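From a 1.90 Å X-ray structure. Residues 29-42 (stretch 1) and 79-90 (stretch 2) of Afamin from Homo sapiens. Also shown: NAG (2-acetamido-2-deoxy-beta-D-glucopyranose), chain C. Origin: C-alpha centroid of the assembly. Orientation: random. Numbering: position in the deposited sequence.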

# COMPACT_ATOMS: atom_id res chain seq x y z
N ALA A 29 -17.77 -4.41 -3.49
CA ALA A 29 -18.13 -2.96 -3.48
C ALA A 29 -18.85 -2.54 -2.16
O ALA A 29 -18.52 -1.53 -1.56
CB ALA A 29 -19.02 -2.64 -4.67
N PHE A 30 -19.87 -3.31 -1.81
CA PHE A 30 -20.71 -3.01 -0.67
C PHE A 30 -19.90 -3.07 0.62
O PHE A 30 -19.93 -2.10 1.39
CB PHE A 30 -21.90 -3.96 -0.61
CG PHE A 30 -23.00 -3.55 0.34
CD1 PHE A 30 -23.05 -2.34 0.99
CD2 PHE A 30 -24.05 -4.42 0.54
CE1 PHE A 30 -24.11 -2.00 1.83
CE2 PHE A 30 -25.10 -4.14 1.42
CZ PHE A 30 -25.15 -2.90 2.05
N ALA A 31 -19.09 -4.12 0.75
CA ALA A 31 -18.26 -4.33 1.95
C ALA A 31 -17.21 -3.27 2.12
O ALA A 31 -16.91 -2.87 3.26
CB ALA A 31 -17.63 -5.73 1.93
N GLN A 32 -16.64 -2.79 1.01
CA GLN A 32 -15.63 -1.71 1.10
C GLN A 32 -16.26 -0.34 1.43
O GLN A 32 -15.70 0.39 2.22
CB GLN A 32 -14.81 -1.59 -0.20
CG GLN A 32 -13.97 -2.82 -0.49
CD GLN A 32 -13.04 -2.62 -1.67
OE1 GLN A 32 -13.46 -2.13 -2.73
NE2 GLN A 32 -11.77 -3.07 -1.50
N TYR A 33 -17.37 -0.00 0.77
CA TYR A 33 -18.05 1.24 1.03
C TYR A 33 -18.71 1.33 2.41
O TYR A 33 -18.73 2.40 3.04
CB TYR A 33 -19.07 1.53 -0.09
CG TYR A 33 -18.41 2.14 -1.34
CD1 TYR A 33 -17.63 3.29 -1.27
CD2 TYR A 33 -18.63 1.59 -2.58
CE1 TYR A 33 -17.07 3.86 -2.40
CE2 TYR A 33 -18.06 2.15 -3.73
CZ TYR A 33 -17.30 3.27 -3.63
OH TYR A 33 -16.76 3.82 -4.77
N VAL A 34 -19.27 0.22 2.88
CA VAL A 34 -20.09 0.18 4.11
C VAL A 34 -19.56 -0.98 4.92
O VAL A 34 -20.07 -2.13 4.89
CB VAL A 34 -21.62 0.05 3.82
CG1 VAL A 34 -22.40 0.27 5.11
CG2 VAL A 34 -22.10 1.05 2.78
N GLN A 35 -18.45 -0.70 5.58
CA GLN A 35 -17.67 -1.74 6.22
C GLN A 35 -18.36 -2.31 7.47
O GLN A 35 -17.95 -3.35 7.95
CB GLN A 35 -16.28 -1.18 6.60
CG GLN A 35 -15.41 -0.88 5.38
CD GLN A 35 -14.35 0.08 5.73
OE1 GLN A 35 -14.59 1.27 5.68
NE2 GLN A 35 -13.18 -0.41 6.17
N GLU A 36 -19.36 -1.60 7.98
CA GLU A 36 -20.20 -2.06 9.11
C GLU A 36 -21.35 -2.96 8.67
O GLU A 36 -21.97 -3.62 9.53
CB GLU A 36 -20.82 -0.87 9.89
CG GLU A 36 -19.82 0.19 10.32
CD GLU A 36 -19.45 1.23 9.20
OE1 GLU A 36 -19.89 1.08 8.00
OE2 GLU A 36 -18.69 2.21 9.52
N ALA A 37 -21.67 -3.00 7.37
CA ALA A 37 -22.77 -3.83 6.89
C ALA A 37 -22.55 -5.33 7.16
O ALA A 37 -21.40 -5.84 7.09
CB ALA A 37 -23.06 -3.59 5.42
N THR A 38 -23.65 -6.01 7.52
CA THR A 38 -23.66 -7.40 7.88
C THR A 38 -23.72 -8.23 6.61
O THR A 38 -24.05 -7.73 5.53
CB THR A 38 -24.90 -7.76 8.78
OG1 THR A 38 -26.11 -7.47 8.05
CG2 THR A 38 -24.91 -6.93 10.07
N PHE A 39 -23.43 -9.51 6.73
CA PHE A 39 -23.52 -10.44 5.59
C PHE A 39 -24.94 -10.63 5.04
O PHE A 39 -25.12 -10.78 3.83
CB PHE A 39 -22.88 -11.80 5.90
CG PHE A 39 -22.72 -12.67 4.68
CD1 PHE A 39 -21.69 -12.45 3.78
CD2 PHE A 39 -23.68 -13.64 4.37
CE1 PHE A 39 -21.56 -13.22 2.64
CE2 PHE A 39 -23.56 -14.42 3.23
CZ PHE A 39 -22.49 -14.21 2.35
N GLU A 40 -25.93 -10.61 5.92
CA GLU A 40 -27.33 -10.64 5.48
C GLU A 40 -27.66 -9.46 4.59
O GLU A 40 -28.38 -9.60 3.58
CB GLU A 40 -28.28 -10.66 6.68
CG GLU A 40 -28.27 -11.98 7.43
CD GLU A 40 -29.31 -12.07 8.55
OE1 GLU A 40 -29.51 -13.19 9.06
OE2 GLU A 40 -29.92 -11.03 8.91
N GLU A 41 -27.15 -8.28 4.96
CA GLU A 41 -27.34 -7.08 4.15
C GLU A 41 -26.70 -7.24 2.76
O GLU A 41 -27.30 -6.85 1.76
CB GLU A 41 -26.89 -5.82 4.93
CG GLU A 41 -27.78 -5.54 6.16
CD GLU A 41 -27.21 -4.53 7.18
OE1 GLU A 41 -25.99 -4.22 7.21
OE2 GLU A 41 -28.01 -4.01 7.99
N MET A 42 -25.53 -7.87 2.68
CA MET A 42 -24.87 -8.11 1.40
C MET A 42 -25.77 -8.86 0.40
O MET A 42 -25.90 -8.46 -0.75
CB MET A 42 -23.56 -8.92 1.58
CG MET A 42 -22.45 -8.32 2.41
SD MET A 42 -21.64 -6.99 1.55
CE MET A 42 -21.76 -5.68 2.75
N ALA A 79 -31.24 2.96 -1.38
CA ALA A 79 -32.64 2.54 -1.41
C ALA A 79 -33.07 1.48 -0.39
O ALA A 79 -34.25 1.16 -0.29
CB ALA A 79 -33.02 2.08 -2.83
N MET A 80 -32.14 0.95 0.38
CA MET A 80 -32.42 -0.10 1.36
C MET A 80 -32.90 0.49 2.67
O MET A 80 -32.19 1.27 3.30
CB MET A 80 -31.18 -0.93 1.58
CG MET A 80 -30.70 -1.58 0.29
SD MET A 80 -31.00 -3.34 0.24
CE MET A 80 -29.68 -3.91 1.31
N GLU A 81 -34.09 0.08 3.10
CA GLU A 81 -34.82 0.82 4.13
C GLU A 81 -34.09 0.81 5.44
O GLU A 81 -33.66 -0.25 5.91
CB GLU A 81 -36.29 0.34 4.28
CG GLU A 81 -36.53 -1.06 4.82
CD GLU A 81 -38.02 -1.39 4.88
OE1 GLU A 81 -38.70 -1.39 3.82
OE2 GLU A 81 -38.50 -1.65 5.99
N GLY A 82 -33.84 2.00 5.97
CA GLY A 82 -33.14 2.16 7.25
C GLY A 82 -31.63 1.93 7.28
O GLY A 82 -30.99 2.19 8.30
N LEU A 83 -31.06 1.50 6.15
CA LEU A 83 -29.63 1.15 6.08
C LEU A 83 -28.70 2.36 6.17
O LEU A 83 -27.73 2.32 6.94
CB LEU A 83 -29.38 0.31 4.83
CG LEU A 83 -27.99 -0.33 4.68
CD1 LEU A 83 -27.93 -1.68 5.39
CD2 LEU A 83 -27.67 -0.50 3.21
N PRO A 84 -28.99 3.46 5.43
CA PRO A 84 -28.10 4.64 5.56
C PRO A 84 -28.05 5.18 6.99
O PRO A 84 -26.98 5.50 7.52
CB PRO A 84 -28.72 5.66 4.60
CG PRO A 84 -29.37 4.81 3.58
CD PRO A 84 -29.96 3.68 4.35
N GLN A 85 -29.21 5.21 7.63
CA GLN A 85 -29.32 5.66 9.02
C GLN A 85 -28.66 4.65 9.98
O GLN A 85 -27.96 5.05 10.91
CB GLN A 85 -30.79 5.85 9.37
CG GLN A 85 -31.45 6.98 8.55
CD GLN A 85 -32.01 6.56 7.17
OE1 GLN A 85 -31.94 5.40 6.74
NE2 GLN A 85 -32.55 7.53 6.48
N LYS A 86 -28.84 3.36 9.74
CA LYS A 86 -28.25 2.35 10.59
C LYS A 86 -26.69 2.42 10.61
O LYS A 86 -26.08 2.31 11.69
CB LYS A 86 -28.68 0.97 10.11
CG LYS A 86 -28.17 -0.16 10.96
CD LYS A 86 -28.74 -1.48 10.51
CE LYS A 86 -28.04 -2.63 11.21
NZ LYS A 86 -28.48 -3.94 10.63
N HIS A 87 -26.07 2.65 9.44
CA HIS A 87 -24.61 2.65 9.33
C HIS A 87 -24.03 4.04 9.11
O HIS A 87 -22.89 4.18 8.66
CB HIS A 87 -24.17 1.68 8.26
CG HIS A 87 -24.60 0.27 8.52
ND1 HIS A 87 -24.31 -0.40 9.69
CD2 HIS A 87 -25.26 -0.61 7.74
CE1 HIS A 87 -24.78 -1.63 9.62
NE2 HIS A 87 -25.37 -1.79 8.45
N ASN A 88 -24.81 5.05 9.46
CA ASN A 88 -24.32 6.43 9.50
C ASN A 88 -23.76 6.89 8.14
O ASN A 88 -22.67 7.46 8.05
CB ASN A 88 -23.31 6.59 10.67
CG ASN A 88 -23.11 8.06 11.09
OD1 ASN A 88 -22.54 8.83 10.31
ND2 ASN A 88 -23.56 8.48 12.28
N PHE A 89 -24.49 6.60 7.07
CA PHE A 89 -24.08 7.18 5.76
C PHE A 89 -25.24 7.90 5.06
O PHE A 89 -25.18 8.18 3.84
CB PHE A 89 -23.34 6.15 4.86
CG PHE A 89 -24.17 5.00 4.38
CD1 PHE A 89 -24.92 5.10 3.19
CD2 PHE A 89 -24.24 3.83 5.09
CE1 PHE A 89 -25.71 4.04 2.73
CE2 PHE A 89 -25.01 2.75 4.64
CZ PHE A 89 -25.77 2.86 3.45
N SER A 90 -26.26 8.30 5.85
CA SER A 90 -27.41 9.03 5.30
C SER A 90 -27.01 10.32 4.61
O SER A 90 -27.65 10.74 3.65
CB SER A 90 -28.47 9.33 6.40
OG SER A 90 -27.94 10.28 7.29
C1 NAG C . -24.25 8.03 13.50
C2 NAG C . -23.48 8.73 14.63
C3 NAG C . -24.28 8.79 15.93
C4 NAG C . -25.69 9.30 15.67
C5 NAG C . -26.35 8.44 14.60
C6 NAG C . -27.80 8.86 14.35
C7 NAG C . -21.08 8.49 14.28
C8 NAG C . -19.85 7.69 14.59
N2 NAG C . -22.21 8.06 14.85
O3 NAG C . -23.63 9.67 16.86
O4 NAG C . -26.46 9.28 16.87
O5 NAG C . -25.59 8.54 13.39
O6 NAG C . -27.86 10.26 14.07
O7 NAG C . -21.05 9.47 13.56
O HOH W 1 -20.87 3.34 6.82

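The polar part of this contact is built around the carboxylate of Glu 41. Glu 41 lies in the first turn of the helix that begins at Phe 39, and its CA-to-CB bond points toward the second stretch. His 87 NE2 donates a hydrogen bond to Glu 41 OE1 at 2.8 Å, with an N-H...acceptor angle of 156°. Glu 41 OE1 lies near the plane of the imidazole, at its edge, as expected for an acceptor facing a ring N-H. A second, weak bond runs from His 87 NE2 to Glu 41 OE2 at 3.5 Å. The main partner of that second oxygen is Lys 86: Lys 86 NZ lies 2.7 Å from Glu 41 OE2 and forms a salt bridge. The CA-to-CB bond of Lys 86 points sideways, but its extended side chain, all t, brings the ammonium group to the carboxylate.

The same carboxylate is also held within its own stretch. Thr 38 N donates to Glu 41 OE1 at 3.0 Å. In return, Glu 41 N makes a weak bond of 3.4 Å to Thr 38 OG1, which caps the N-terminus of the helix. Glu 41 therefore joins a local capping arrangement to the cross-stretch bonds.

The His 87 ring also packs against the backbone of stretch 1. Glu 36 C and Ala 37 N lie over one face of the ring. These atoms belong to the type I turn from Val 34 to Ala 37, which is closed by a 3.1 Å bond from Ala 37 N to Val 34 O. The closest CA atoms across the stretches are those of Glu 36 and His 87, 6.5 Å apart.

Two apolar pairs add to the contact. Val 34 CG1 lies 3.6 Å from Phe 89 CE2. Val 34 CG2 sits over the face of that ring, 4.2 Å from the Phe 89 ring centroid and 25° off the normal, in a CH-pi contact. Phe 30 CZ meets Leu 83 CD2 at 3.7 Å, with the methyl at the edge of the Phe 30 ring.

Leu 83 also makes a van der Waals contact with the acid, Leu 83 CD1 lying 3.4 Å from Glu 41 CD.

One water bridges the stretches. The water oxygen lies 2.7 Å from Glu 36 OE1 and 2.9 Å from His 87 O.

Asn 88 takes no part in the contact. Asn 88 ND2 is bonded covalently to NAG C1 at 1.5 Å, an N-linked glycan attachment.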